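Local coordinates for protein major extracellular endoglucanase (Xanthomonas campestris pv. campestris, PDB 4TUF) that hydrolyses internal beta-1,4-glucosidic linkages in cellulose, lichenin and cereal beta-D-glucans, here as its family 5 TIM-barrel catalytic domain, at residues 185-197 with 226-238. Numbering follows the deposited sequence.
Sequences LAVAPKWLIAVEG and IPANRLLLAPHVY. With 2HP (dihydrogenphosphate ion), chain F.
Strands 192-195 and 231-233 are parallel neighbours in the TIM barrel. Their bridges pair I193 with L231, A194 with L232 and V195 with L233. Four backbone hydrogen bonds join them: I193 N to R230 O, L232 N to I193 O, V195 N to L232 O and A234 N to V195 O. L192 CD1 meets L232 CD2, on the side where A194 and L232 point. On the other face V195 CG2 touches L231 CD1 at 3.7 Å and I226 CD1 at 3.9 Å. I193 and I226 also lie against helix 173-187 there.

At the N-terminal end of the strands R230 takes P189 O side-on. R230 NE (2.9 Å) and R230 NH1 (3.1 Å) both bond to P189 O, close to the guanidinium plane. The R230 side chain bends at chi2 (-60°), and R230 CD passes 3.3 Å from W191 O. R230 NH2 bonds to N229 O, 2.8 Å. A dihydrogenphosphate ion meets R230 NH1 through O4 (3.0 Å) and R230 NH2 through O2; S2 completes its pocket.

At the C-terminal end the E196 carboxylate lies over a face of the H236 ring, planes 22° apart, with E196 OE1 3.1 Å from H236 NE2. The angle is too poor for a hydrogen bond. E196 OE1 instead accepts from E157 N, and E196 OE2 forms a salt bridge with R58. H236 ND1 bonds to OE2 of E157, the proton donor by similarity.

Thus R230 ties the loop before one strand to the start of the next and binds the anion, while E196 and H236 probably help position E157.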
# COMPACT_ATOMS: atom_id res chain seq x y z
N LEU A 185 15.84 9.05 -1.92
CA LEU A 185 16.02 10.38 -1.33
C LEU A 185 17.15 11.17 -2.00
O LEU A 185 17.21 12.39 -1.89
CB LEU A 185 16.28 10.27 0.18
CG LEU A 185 15.11 9.83 1.06
CD1 LEU A 185 15.50 9.87 2.54
CD2 LEU A 185 13.87 10.68 0.80
N ALA A 186 18.03 10.47 -2.70
CA ALA A 186 19.10 11.15 -3.43
C ALA A 186 18.51 11.92 -4.60
O ALA A 186 19.09 12.90 -5.06
CB ALA A 186 20.13 10.15 -3.91
N VAL A 187 17.36 11.45 -5.08
CA VAL A 187 16.73 12.02 -6.27
C VAL A 187 15.52 12.86 -5.90
O VAL A 187 15.26 13.90 -6.50
CB VAL A 187 16.30 10.92 -7.25
CG1 VAL A 187 15.82 11.54 -8.54
CG2 VAL A 187 17.45 9.98 -7.53
N ALA A 188 14.76 12.38 -4.92
CA ALA A 188 13.56 13.06 -4.45
C ALA A 188 13.61 13.22 -2.93
O ALA A 188 12.98 12.45 -2.20
CB ALA A 188 12.32 12.28 -4.87
N PRO A 189 14.37 14.21 -2.45
CA PRO A 189 14.61 14.33 -1.00
C PRO A 189 13.39 14.79 -0.20
O PRO A 189 13.44 14.76 1.03
CB PRO A 189 15.74 15.37 -0.93
CG PRO A 189 15.67 16.12 -2.20
CD PRO A 189 15.18 15.16 -3.23
N LYS A 190 12.32 15.19 -0.88
CA LYS A 190 11.10 15.62 -0.21
C LYS A 190 10.03 14.52 -0.22
O LYS A 190 8.88 14.76 0.17
CB LYS A 190 10.55 16.89 -0.87
CG LYS A 190 11.37 18.13 -0.56
CD LYS A 190 11.02 19.30 -1.46
CE LYS A 190 9.54 19.61 -1.39
NZ LYS A 190 9.19 20.85 -2.14
N TRP A 191 10.40 13.33 -0.66
CA TRP A 191 9.48 12.19 -0.67
C TRP A 191 9.54 11.40 0.62
O TRP A 191 10.60 11.28 1.24
CB TRP A 191 9.79 11.26 -1.84
CG TRP A 191 9.16 11.68 -3.13
CD1 TRP A 191 8.69 12.92 -3.46
CD2 TRP A 191 8.92 10.84 -4.27
NE1 TRP A 191 8.18 12.91 -4.74
CE2 TRP A 191 8.31 11.65 -5.26
CE3 TRP A 191 9.17 9.50 -4.55
CZ2 TRP A 191 7.95 11.14 -6.51
CZ3 TRP A 191 8.80 9.00 -5.79
CH2 TRP A 191 8.20 9.82 -6.75
N LEU A 192 8.41 10.83 1.02
CA LEU A 192 8.37 9.90 2.14
C LEU A 192 8.75 8.49 1.68
O LEU A 192 8.50 8.10 0.54
CB LEU A 192 6.98 9.87 2.77
CG LEU A 192 6.39 11.19 3.27
CD1 LEU A 192 5.02 10.94 3.86
CD2 LEU A 192 7.30 11.83 4.30
N ILE A 193 9.36 7.74 2.59
CA ILE A 193 9.73 6.36 2.32
C ILE A 193 8.85 5.43 3.15
O ILE A 193 8.90 5.45 4.38
CB ILE A 193 11.21 6.11 2.65
CG1 ILE A 193 12.09 7.13 1.94
CG2 ILE A 193 11.61 4.69 2.27
CD1 ILE A 193 12.08 6.99 0.43
N ALA A 194 8.01 4.64 2.48
CA ALA A 194 7.17 3.70 3.21
C ALA A 194 7.85 2.34 3.28
O ALA A 194 8.29 1.80 2.26
CB ALA A 194 5.80 3.58 2.56
N VAL A 195 7.94 1.79 4.49
CA VAL A 195 8.56 0.49 4.69
C VAL A 195 7.58 -0.48 5.33
O VAL A 195 6.89 -0.15 6.29
CB VAL A 195 9.81 0.60 5.58
CG1 VAL A 195 10.45 -0.77 5.77
CG2 VAL A 195 10.80 1.57 4.96
N GLU A 196 7.50 -1.68 4.77
CA GLU A 196 6.60 -2.69 5.28
C GLU A 196 7.35 -3.69 6.14
O GLU A 196 8.59 -3.74 6.13
CB GLU A 196 5.89 -3.41 4.14
CG GLU A 196 5.15 -2.49 3.18
CD GLU A 196 4.51 -3.24 2.03
OE1 GLU A 196 4.07 -4.39 2.25
OE2 GLU A 196 4.48 -2.69 0.90
N GLY A 197 6.60 -4.49 6.87
CA GLY A 197 7.19 -5.52 7.69
C GLY A 197 7.54 -6.75 6.89
O GLY A 197 7.51 -6.75 5.66
N ILE A 226 17.11 5.17 8.24
CA ILE A 226 16.31 5.99 7.35
C ILE A 226 15.91 7.23 8.14
O ILE A 226 15.52 7.10 9.30
CB ILE A 226 15.05 5.23 6.85
CG1 ILE A 226 15.44 3.98 6.07
CG2 ILE A 226 14.15 6.13 5.99
CD1 ILE A 226 14.25 3.23 5.51
N PRO A 227 16.02 8.43 7.53
CA PRO A 227 15.75 9.67 8.27
C PRO A 227 14.40 9.65 8.98
O PRO A 227 13.40 9.25 8.40
CB PRO A 227 15.76 10.74 7.17
CG PRO A 227 16.68 10.18 6.13
CD PRO A 227 16.46 8.69 6.15
N ALA A 228 14.39 10.07 10.25
CA ALA A 228 13.19 10.04 11.06
C ALA A 228 12.07 10.86 10.43
O ALA A 228 10.89 10.51 10.55
CB ALA A 228 13.48 10.56 12.47
N ASN A 229 12.44 11.94 9.74
CA ASN A 229 11.44 12.83 9.16
C ASN A 229 11.03 12.43 7.73
O ASN A 229 10.45 13.24 7.00
CB ASN A 229 11.94 14.28 9.19
CG ASN A 229 13.23 14.49 8.41
OD1 ASN A 229 13.65 13.64 7.62
ND2 ASN A 229 13.86 15.64 8.63
N ARG A 230 11.33 11.19 7.34
CA ARG A 230 10.84 10.65 6.07
C ARG A 230 10.24 9.26 6.23
O ARG A 230 9.49 8.81 5.37
CB ARG A 230 11.95 10.60 5.03
CG ARG A 230 12.49 11.94 4.60
CD ARG A 230 11.42 12.80 4.00
NE ARG A 230 11.98 14.04 3.48
CZ ARG A 230 12.16 15.13 4.21
NH1 ARG A 230 12.69 16.21 3.67
NH2 ARG A 230 11.81 15.14 5.49
N LEU A 231 10.60 8.57 7.31
CA LEU A 231 10.22 7.17 7.47
C LEU A 231 8.75 6.99 7.84
O LEU A 231 8.29 7.48 8.87
CB LEU A 231 11.09 6.49 8.52
CG LEU A 231 10.68 5.06 8.84
CD1 LEU A 231 10.78 4.15 7.62
CD2 LEU A 231 11.54 4.53 9.98
N LEU A 232 8.04 6.28 6.99
CA LEU A 232 6.63 5.98 7.21
C LEU A 232 6.47 4.46 7.24
O LEU A 232 6.80 3.79 6.27
CB LEU A 232 5.77 6.61 6.11
CG LEU A 232 4.26 6.38 6.05
CD1 LEU A 232 3.54 7.00 7.25
CD2 LEU A 232 3.71 6.93 4.75
N LEU A 233 6.02 3.92 8.37
CA LEU A 233 5.84 2.48 8.48
C LEU A 233 4.46 2.09 7.96
O LEU A 233 3.45 2.71 8.33
CB LEU A 233 6.02 2.02 9.92
CG LEU A 233 7.37 2.23 10.61
CD1 LEU A 233 7.26 1.79 12.06
CD2 LEU A 233 8.48 1.45 9.91
N ALA A 234 4.41 1.07 7.11
CA ALA A 234 3.16 0.74 6.42
C ALA A 234 2.91 -0.76 6.31
O ALA A 234 2.86 -1.30 5.20
CB ALA A 234 3.17 1.38 5.03
N PRO A 235 2.72 -1.44 7.44
CA PRO A 235 2.48 -2.88 7.36
C PRO A 235 1.12 -3.20 6.76
O PRO A 235 0.28 -2.30 6.59
CB PRO A 235 2.55 -3.33 8.81
CG PRO A 235 2.09 -2.14 9.57
CD PRO A 235 2.61 -0.95 8.83
N HIS A 236 0.90 -4.47 6.44
CA HIS A 236 -0.39 -4.92 5.96
C HIS A 236 -1.03 -5.82 7.01
O HIS A 236 -0.34 -6.45 7.81
CB HIS A 236 -0.25 -5.68 4.64
CG HIS A 236 0.31 -4.85 3.52
ND1 HIS A 236 0.34 -5.30 2.22
CD2 HIS A 236 0.85 -3.61 3.51
CE1 HIS A 236 0.89 -4.37 1.45
NE2 HIS A 236 1.20 -3.33 2.21
N VAL A 237 -2.35 -5.89 7.00
CA VAL A 237 -3.06 -6.85 7.83
C VAL A 237 -4.38 -7.22 7.16
O VAL A 237 -5.04 -6.37 6.57
CB VAL A 237 -3.31 -6.29 9.25
CG1 VAL A 237 -3.93 -4.91 9.18
CG2 VAL A 237 -4.18 -7.23 10.07
N TYR A 238 -4.75 -8.50 7.22
CA TYR A 238 -6.00 -8.96 6.64
C TYR A 238 -6.79 -9.83 7.62
O TYR A 238 -6.30 -10.13 8.72
CB TYR A 238 -5.75 -9.73 5.35
CG TYR A 238 -4.83 -9.03 4.39
CD1 TYR A 238 -5.33 -8.15 3.44
CD2 TYR A 238 -3.45 -9.24 4.43
CE1 TYR A 238 -4.48 -7.49 2.57
CE2 TYR A 238 -2.61 -8.60 3.56
CZ TYR A 238 -3.13 -7.73 2.63
OH TYR A 238 -2.29 -7.08 1.75
P 2HP F . 12.36 18.83 6.42
O1 2HP F . 12.74 20.09 7.16
O2 2HP F . 11.81 17.82 7.40
O3 2HP F . 11.31 19.14 5.37
O4 2HP F . 13.59 18.26 5.74